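Local coordinates for protein RNA-dependent RNA Polymerase (Bombyx mori cytoplasmic polyhedrosis virus, PDB 6TZ0) that transcribes and replicates the segmented double-stranded RNA genome of the virus, adding ribonucleotides from their triphosphates to growing RNA strands, at residues 676-681 / 721-726; 544-549 / 682-687; 650-655 / 702-707. One frame throughout, in Å; residues are numbered along the deposited sequence.

Contact 1 of 3, residues 676-681 / 721-726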
# COMPACT_ATOMS: atom_id res chain seq x y z
N LYS A 676 18.03 10.96 5.30
CA LYS A 676 16.58 10.94 5.23
C LYS A 676 16.14 9.70 4.46
O LYS A 676 16.65 9.44 3.37
CB LYS A 676 16.02 12.20 4.58
CG LYS A 676 16.20 13.44 5.41
CD LYS A 676 15.35 13.36 6.66
CE LYS A 676 15.47 14.61 7.50
NZ LYS A 676 14.67 14.52 8.75
N ILE A 677 15.22 8.93 5.04
CA ILE A 677 14.80 7.64 4.49
C ILE A 677 13.28 7.57 4.51
O ILE A 677 12.65 7.97 5.49
CB ILE A 677 15.43 6.47 5.29
CG1 ILE A 677 16.94 6.46 5.12
CG2 ILE A 677 14.92 5.12 4.82
CD1 ILE A 677 17.64 5.55 6.06
N LEU A 678 12.68 7.09 3.41
CA LEU A 678 11.25 6.79 3.39
C LEU A 678 10.98 5.41 2.79
O LEU A 678 9.89 5.15 2.29
CB LEU A 678 10.49 7.90 2.65
CG LEU A 678 9.01 8.11 2.98
CD1 LEU A 678 8.91 8.46 4.42
CD2 LEU A 678 8.36 9.18 2.15
N GLY A 679 11.95 4.51 2.84
CA GLY A 679 11.74 3.17 2.32
C GLY A 679 12.12 3.16 0.86
O GLY A 679 11.45 3.83 0.06
N ASP A 680 13.22 2.48 0.53
CA ASP A 680 13.86 2.35 -0.78
C ASP A 680 14.48 3.67 -1.27
O ASP A 680 15.18 3.68 -2.28
CB ASP A 680 12.91 1.79 -1.85
CG ASP A 680 13.63 1.08 -2.98
OD1 ASP A 680 14.86 0.90 -2.87
OD2 ASP A 680 12.98 0.71 -3.97
N ASP A 681 14.28 4.78 -0.56
CA ASP A 681 14.89 6.07 -0.87
C ASP A 681 15.78 6.49 0.29
O ASP A 681 15.28 6.85 1.35
CB ASP A 681 13.85 7.15 -1.13
CG ASP A 681 13.28 7.11 -2.52
OD1 ASP A 681 14.02 6.71 -3.45
OD2 ASP A 681 12.10 7.47 -2.69
N VAL A 721 18.73 14.05 -4.80
CA VAL A 721 17.41 13.58 -5.19
C VAL A 721 16.75 12.94 -3.98
O VAL A 721 17.35 12.07 -3.34
CB VAL A 721 17.45 12.55 -6.34
CG1 VAL A 721 16.06 12.22 -6.81
CG2 VAL A 721 18.31 13.01 -7.49
N LEU A 722 15.52 13.35 -3.68
CA LEU A 722 14.72 12.61 -2.71
C LEU A 722 13.25 12.77 -3.07
O LEU A 722 12.79 13.90 -3.25
CB LEU A 722 14.97 13.09 -1.28
CG LEU A 722 14.29 12.26 -0.20
CD1 LEU A 722 14.84 10.85 -0.22
CD2 LEU A 722 14.48 12.89 1.16
N LEU A 723 12.55 11.63 -3.16
CA LEU A 723 11.11 11.55 -3.40
C LEU A 723 10.71 12.22 -4.71
O LEU A 723 9.70 12.93 -4.78
CB LEU A 723 10.31 12.13 -2.23
CG LEU A 723 10.48 11.38 -0.91
CD1 LEU A 723 9.74 12.08 0.21
CD2 LEU A 723 10.01 9.96 -1.08
N GLN A 724 11.51 11.97 -5.75
CA GLN A 724 11.35 12.52 -7.10
C GLN A 724 11.31 14.05 -7.10
O GLN A 724 10.58 14.67 -7.87
CB GLN A 724 10.11 11.95 -7.81
CG GLN A 724 10.18 10.45 -8.04
CD GLN A 724 11.34 10.05 -8.92
OE1 GLN A 724 11.69 10.74 -9.88
NE2 GLN A 724 11.95 8.91 -8.61
N GLN A 725 12.11 14.66 -6.24
CA GLN A 725 12.32 16.10 -6.21
C GLN A 725 13.81 16.35 -6.26
O GLN A 725 14.53 16.00 -5.32
CB GLN A 725 11.68 16.73 -4.98
CG GLN A 725 10.18 16.88 -5.12
CD GLN A 725 9.50 17.30 -3.84
OE1 GLN A 725 10.09 17.24 -2.77
NE2 GLN A 725 8.27 17.78 -3.96
N LEU A 726 14.28 16.94 -7.35
CA LEU A 726 15.69 17.17 -7.59
C LEU A 726 16.07 18.58 -7.16
O LEU A 726 15.41 19.55 -7.55
CB LEU A 726 16.03 16.97 -9.07
CG LEU A 726 17.45 17.28 -9.54
CD1 LEU A 726 18.46 16.46 -8.82
CD2 LEU A 726 17.55 17.05 -11.03

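Contact 2 of 3, residues 544-549 / 682-687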
# COMPACT_ATOMS: atom_id res chain seq x y z
N SER A 544 24.81 12.24 -1.66
CA SER A 544 24.68 10.84 -2.05
C SER A 544 23.21 10.47 -2.13
O SER A 544 22.55 10.31 -1.09
CB SER A 544 25.42 9.92 -1.08
OG SER A 544 25.29 8.57 -1.46
N SER A 545 22.70 10.32 -3.35
CA SER A 545 21.36 9.78 -3.57
C SER A 545 21.47 8.30 -3.94
O SER A 545 21.19 7.88 -5.05
CB SER A 545 20.65 10.56 -4.67
OG SER A 545 20.49 11.91 -4.32
N ILE A 546 21.92 7.51 -2.95
CA ILE A 546 22.16 6.09 -3.17
C ILE A 546 20.83 5.37 -3.42
O ILE A 546 19.83 5.61 -2.74
CB ILE A 546 22.94 5.50 -1.97
CG1 ILE A 546 23.22 4.01 -2.16
CG2 ILE A 546 22.29 5.83 -0.64
CD1 ILE A 546 24.19 3.73 -3.25
N ASP A 547 20.81 4.53 -4.45
CA ASP A 547 19.59 3.90 -4.94
C ASP A 547 19.75 2.39 -4.86
O ASP A 547 20.70 1.83 -5.40
CB ASP A 547 19.30 4.33 -6.37
CG ASP A 547 17.88 3.99 -6.81
OD1 ASP A 547 17.10 3.46 -6.00
OD2 ASP A 547 17.56 4.26 -7.98
N VAL A 548 18.80 1.74 -4.20
CA VAL A 548 18.76 0.29 -4.10
C VAL A 548 17.77 -0.22 -5.13
O VAL A 548 16.57 0.03 -5.03
CB VAL A 548 18.36 -0.17 -2.69
CG1 VAL A 548 18.31 -1.69 -2.63
CG2 VAL A 548 19.32 0.38 -1.66
N ALA A 549 18.27 -0.95 -6.12
CA ALA A 549 17.44 -1.42 -7.22
C ALA A 549 16.61 -2.61 -6.77
O ALA A 549 17.15 -3.68 -6.49
CB ALA A 549 18.31 -1.80 -8.42
N ILE A 682 17.09 6.46 0.07
CA ILE A 682 18.06 6.91 1.05
C ILE A 682 18.68 8.19 0.51
O ILE A 682 18.93 8.31 -0.69
CB ILE A 682 19.15 5.85 1.32
CG1 ILE A 682 18.56 4.48 1.63
CG2 ILE A 682 20.04 6.25 2.49
CD1 ILE A 682 18.57 3.53 0.46
N MET A 683 18.89 9.17 1.39
CA MET A 683 19.55 10.42 1.02
C MET A 683 20.63 10.72 2.05
O MET A 683 20.33 11.18 3.15
CB MET A 683 18.54 11.56 0.96
CG MET A 683 19.15 12.86 0.52
SD MET A 683 17.97 14.20 0.48
CE MET A 683 17.80 14.54 2.22
N GLU A 684 21.89 10.49 1.69
CA GLU A 684 23.01 10.69 2.59
C GLU A 684 23.75 11.98 2.25
O GLU A 684 24.00 12.27 1.08
CB GLU A 684 23.98 9.51 2.50
CG GLU A 684 23.39 8.22 3.00
CD GLU A 684 24.32 7.05 2.78
OE1 GLU A 684 25.34 7.22 2.08
OE2 GLU A 684 24.04 5.96 3.30
N ILE A 685 24.09 12.74 3.28
CA ILE A 685 24.85 13.97 3.14
C ILE A 685 26.09 13.87 4.02
O ILE A 685 25.98 13.74 5.24
CB ILE A 685 24.01 15.20 3.51
CG1 ILE A 685 22.82 15.34 2.57
CG2 ILE A 685 24.84 16.45 3.39
CD1 ILE A 685 21.79 16.32 3.03
N PHE A 686 27.26 13.94 3.40
CA PHE A 686 28.54 13.89 4.08
C PHE A 686 29.22 15.25 3.97
O PHE A 686 29.09 15.92 2.95
CB PHE A 686 29.45 12.82 3.46
CG PHE A 686 28.86 11.45 3.48
CD1 PHE A 686 28.91 10.67 4.62
CD2 PHE A 686 28.26 10.94 2.35
CE1 PHE A 686 28.37 9.40 4.63
CE2 PHE A 686 27.72 9.67 2.35
CZ PHE A 686 27.78 8.90 3.49
N GLN A 687 29.96 15.65 5.00
CA GLN A 687 30.70 16.91 4.94
C GLN A 687 32.09 16.73 5.51
O GLN A 687 32.25 16.23 6.63
CB GLN A 687 29.97 18.02 5.70
CG GLN A 687 30.59 19.39 5.52
CD GLN A 687 29.80 20.50 6.17
OE1 GLN A 687 28.84 20.25 6.89
NE2 GLN A 687 30.18 21.74 5.89

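Contact 3 of 3, residues 650-655 / 702-707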
# COMPACT_ATOMS: atom_id res chain seq x y z
N VAL A 650 13.24 1.41 8.99
CA VAL A 650 13.97 1.00 10.18
C VAL A 650 15.25 0.26 9.82
O VAL A 650 16.31 0.55 10.37
CB VAL A 650 13.05 0.15 11.09
CG1 VAL A 650 13.84 -0.57 12.14
CG2 VAL A 650 12.04 1.04 11.78
N LEU A 651 15.17 -0.65 8.84
CA LEU A 651 16.34 -1.44 8.46
C LEU A 651 17.43 -0.59 7.84
O LEU A 651 18.61 -0.77 8.15
CB LEU A 651 15.90 -2.56 7.52
CG LEU A 651 16.88 -3.64 7.06
CD1 LEU A 651 16.14 -4.93 6.95
CD2 LEU A 651 17.46 -3.33 5.71
N LEU A 652 17.06 0.36 6.98
CA LEU A 652 18.08 1.18 6.33
C LEU A 652 18.70 2.17 7.29
O LEU A 652 19.93 2.39 7.26
CB LEU A 652 17.49 1.88 5.11
CG LEU A 652 17.19 0.96 3.93
CD1 LEU A 652 16.39 1.70 2.89
CD2 LEU A 652 18.48 0.43 3.36
N GLN A 653 17.90 2.77 8.18
CA GLN A 653 18.48 3.69 9.15
C GLN A 653 19.34 2.94 10.16
O GLN A 653 20.37 3.47 10.61
CB GLN A 653 17.40 4.52 9.84
CG GLN A 653 16.60 3.86 10.93
CD GLN A 653 15.45 4.71 11.39
OE1 GLN A 653 15.16 5.75 10.81
NE2 GLN A 653 14.82 4.30 12.47
N GLY A 654 18.99 1.69 10.45
CA GLY A 654 19.81 0.89 11.34
C GLY A 654 21.15 0.53 10.73
O GLY A 654 22.18 0.66 11.39
N LEU A 655 21.15 0.12 9.46
CA LEU A 655 22.41 -0.20 8.79
C LEU A 655 23.32 1.02 8.67
O LEU A 655 24.52 0.92 8.94
CB LEU A 655 22.16 -0.79 7.40
CG LEU A 655 21.54 -2.17 7.24
CD1 LEU A 655 21.34 -2.45 5.76
CD2 LEU A 655 22.41 -3.24 7.85
N SER A 702 29.34 -0.63 0.77
CA SER A 702 29.75 -2.01 1.01
C SER A 702 28.91 -2.67 2.09
O SER A 702 28.65 -3.87 2.00
CB SER A 702 31.23 -2.06 1.39
OG SER A 702 31.44 -1.47 2.65
N ILE A 703 28.45 -1.91 3.08
CA ILE A 703 27.63 -2.53 4.10
C ILE A 703 26.20 -2.73 3.62
O ILE A 703 25.49 -3.59 4.16
CB ILE A 703 27.73 -1.71 5.40
CG1 ILE A 703 27.42 -2.59 6.60
CG2 ILE A 703 26.75 -0.56 5.43
CD1 ILE A 703 27.89 -1.98 7.85
N LEU A 704 25.75 -1.99 2.60
CA LEU A 704 24.50 -2.34 1.95
C LEU A 704 24.66 -3.57 1.06
O LEU A 704 23.73 -4.36 0.94
CB LEU A 704 23.96 -1.17 1.14
CG LEU A 704 23.44 0.01 1.95
CD1 LEU A 704 23.16 1.18 1.04
CD2 LEU A 704 22.19 -0.39 2.68
N ASN A 705 25.82 -3.73 0.43
CA ASN A 705 26.07 -4.91 -0.38
C ASN A 705 26.18 -6.17 0.47
O ASN A 705 25.76 -7.25 0.04
CB ASN A 705 27.33 -4.72 -1.21
CG ASN A 705 27.21 -3.60 -2.21
OD1 ASN A 705 26.15 -3.41 -2.81
ND2 ASN A 705 28.28 -2.85 -2.39
N GLU A 706 26.75 -6.05 1.67
CA GLU A 706 26.83 -7.15 2.62
C GLU A 706 25.48 -7.55 3.18
O GLU A 706 25.35 -8.66 3.71
CB GLU A 706 27.76 -6.77 3.77
CG GLU A 706 29.24 -6.76 3.45
CD GLU A 706 29.85 -8.13 3.44
OE1 GLU A 706 29.41 -8.98 4.25
OE2 GLU A 706 30.78 -8.38 2.64
N SER A 707 24.47 -6.69 3.08
CA SER A 707 23.13 -6.98 3.57
C SER A 707 22.25 -7.61 2.51
O SER A 707 21.07 -7.86 2.78
CB SER A 707 22.49 -5.71 4.10
OG SER A 707 21.17 -5.97 4.54

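Contact 1 of 3, residues 676-681 / 721-726
Leu-722 sets its CG anti to the backbone N (chi1 -173°) and Leu-723 sets its CG anti to the carbonyl carbon (chi1 -64°); from these positions both leucines bring their methyls up to Lys-676, Leu-678 and Asp-681. Two hairpins of the polymerase palm meet here. Residues 676-681 end strand 672-677 and hold the Gly-Asp-Asp turn of motif C, which joins it to strand 682-687, and residues 721-726 form the tip of a small hairpin that probably corresponds to motif E of such polymerases. At that tip Leu-723 and Gln-724 both adopt left-handed backbone angles, making a two-residue turn flanked by paired Leu-722 and Gln-725, where Gln-725 N donates to Leu-722 O at 3.2 Å and Leu-722 N donates back to Gln-725 O.

The two methyls of Leu-722 divide their work: CD2 rests on Lys-676 CB at 3.8 Å, and CD1 lies against Asp-681 CB at 3.9 Å. CB is the atom of the lysine that touches; the chain bends at chi2, and its end leads away, where NZ is hydrogen-bonded to Asp-515 O. Leu-678 reaches Leu-723 at about a right angle, its CD2 meeting CD2 of Leu-723 at 3.7 Å and the sister methyl CD1 at 3.8 Å. Beyond this apolar patch, Leu-678 also packs on Gln-519 and Gln-522.

Asp-680 and Asp-681 are magnesium ligands of this enzyme, although no ion is bound in this chain. Asp-680 keeps clear of the second hairpin, whereas Asp-681 leans its side chain on it, so that this hairpin borders one metal ligand through van der Waals contact. Here a carboxylate oxygen faces a methyl: Asp-681 OD2 lies 3.6 Å from Leu-723 CD2.

Contact 2 of 3, residues 544-549 / 682-687
Ser-544 and Glu-684 form an antiparallel hydrogen-bonded pair that ties motif A to motif C in the central palm sheet. Ser-544 N donates to Glu-684 O at 2.9 Å with a bent N-H...O angle of 132°, and Glu-684 N returns a straighter bond of 2.9 Å to Ser-544 O at 156°. Beyond this pair, toward the catalytic turn, side chains take over from backbone bonds. Ile-546 and Ile-682 lie side by side and point the same way, with Ile-546 CG2 at 3.7 Å from Ile-682 CB. Farther on, Val-548 and Ile-682 cross at a slant, CG2 of the valine 3.9 Å from CD1 of the isoleucine.

Around this first shell, helix 690-705 covers the face bearing Glu-684 and Phe-686 through Asn-700 and Ala-697. Met-683 projects from the other face, against Ile-720 and Met-532. Ser-545 and Asp-547 pair by backbone with Glu-714 and Thr-712, so strand 541-548 is held from its second edge too. This strand carries Asp-547 and Val-548, both of the magnesium sites, which hold no ion in this chain. At the opposite end, the edge of the Phe-686 ring meets Ser-544, CE2 lying 4.1 Å from CB.

Contact 3 of 3, residues 650-655 / 702-707
Ile-703, Leu-704 and Ser-707 face Leu-652 and Leu-655 where helix 690-705, which probably belongs to motif D of the palm, packs on helix 644-665, which carries motif B. Along 702-707 the first to touch is Ile-703. Its CG2 approaches the backbone of the other helix, lying 4.4 Å from Leu-655 O, a loose contact; Ile-703 also packs on Ile-392 of helix 389-397.

Leu-704 comes next and carries most of the apolar contact through one methyl. Its CG is anti to the carbonyl carbon (chi1 -70°), and beyond it CD2 reaches both leucines of the first helix. That methyl meets Leu-655 CD1 at 3.8 Å, the two side chains crossing at a slant, and Leu-652 CD2 at 3.9 Å, with those chains at about a right angle. Leu-652 and Leu-655, three residues apart on their helix, thus share a single methyl.

The last to touch is Ser-707, past the regular helix, where its N makes a weak hydrogen bond to Leu-704 O. It meets the same methyl of Leu-655: CD1 lies 3.7 Å from Ser-707 OG and 3.8 Å from Ser-707 CB. Leu-655 CD1 is therefore packed by both a hydrocarbon and a hydroxyl neighbour. Ala-393 of helix 389-397 adds further cover to Leu-655.

With no polar bond between them, the segments meet by van der Waals packing of a few buried methyls, with one serine beside them. Such contacts are weakly directional, and cohesion here rests on keeping water from the buried leucine methyls.

Contacts 1 and 2, with centres about 9 Å apart, share the motif C hairpin: Met-683 N bonds to Lys-676 O at 3.0 Å across its two strands. Ser-545 OG of contact 2 accepts from Val-721 N of contact 1 at 2.8 Å, tying strand 541-548 to the hairpin of 721-726. Contact 3 lies about 12 Å from contact 2 and 16 Å from contact 1, centre to centre, on the helices that pack on the sheet; Leu-652 CD1 touches Ile-682 CD1 at 3.7 Å, and Leu-652 also borders Ile-677. The magnesium ligands gather where contacts 1 and 2 converge: the side chains of Asp-681 and Asp-547 are about 5 Å apart, and those of Val-548 and Asp-680 about 4 Å.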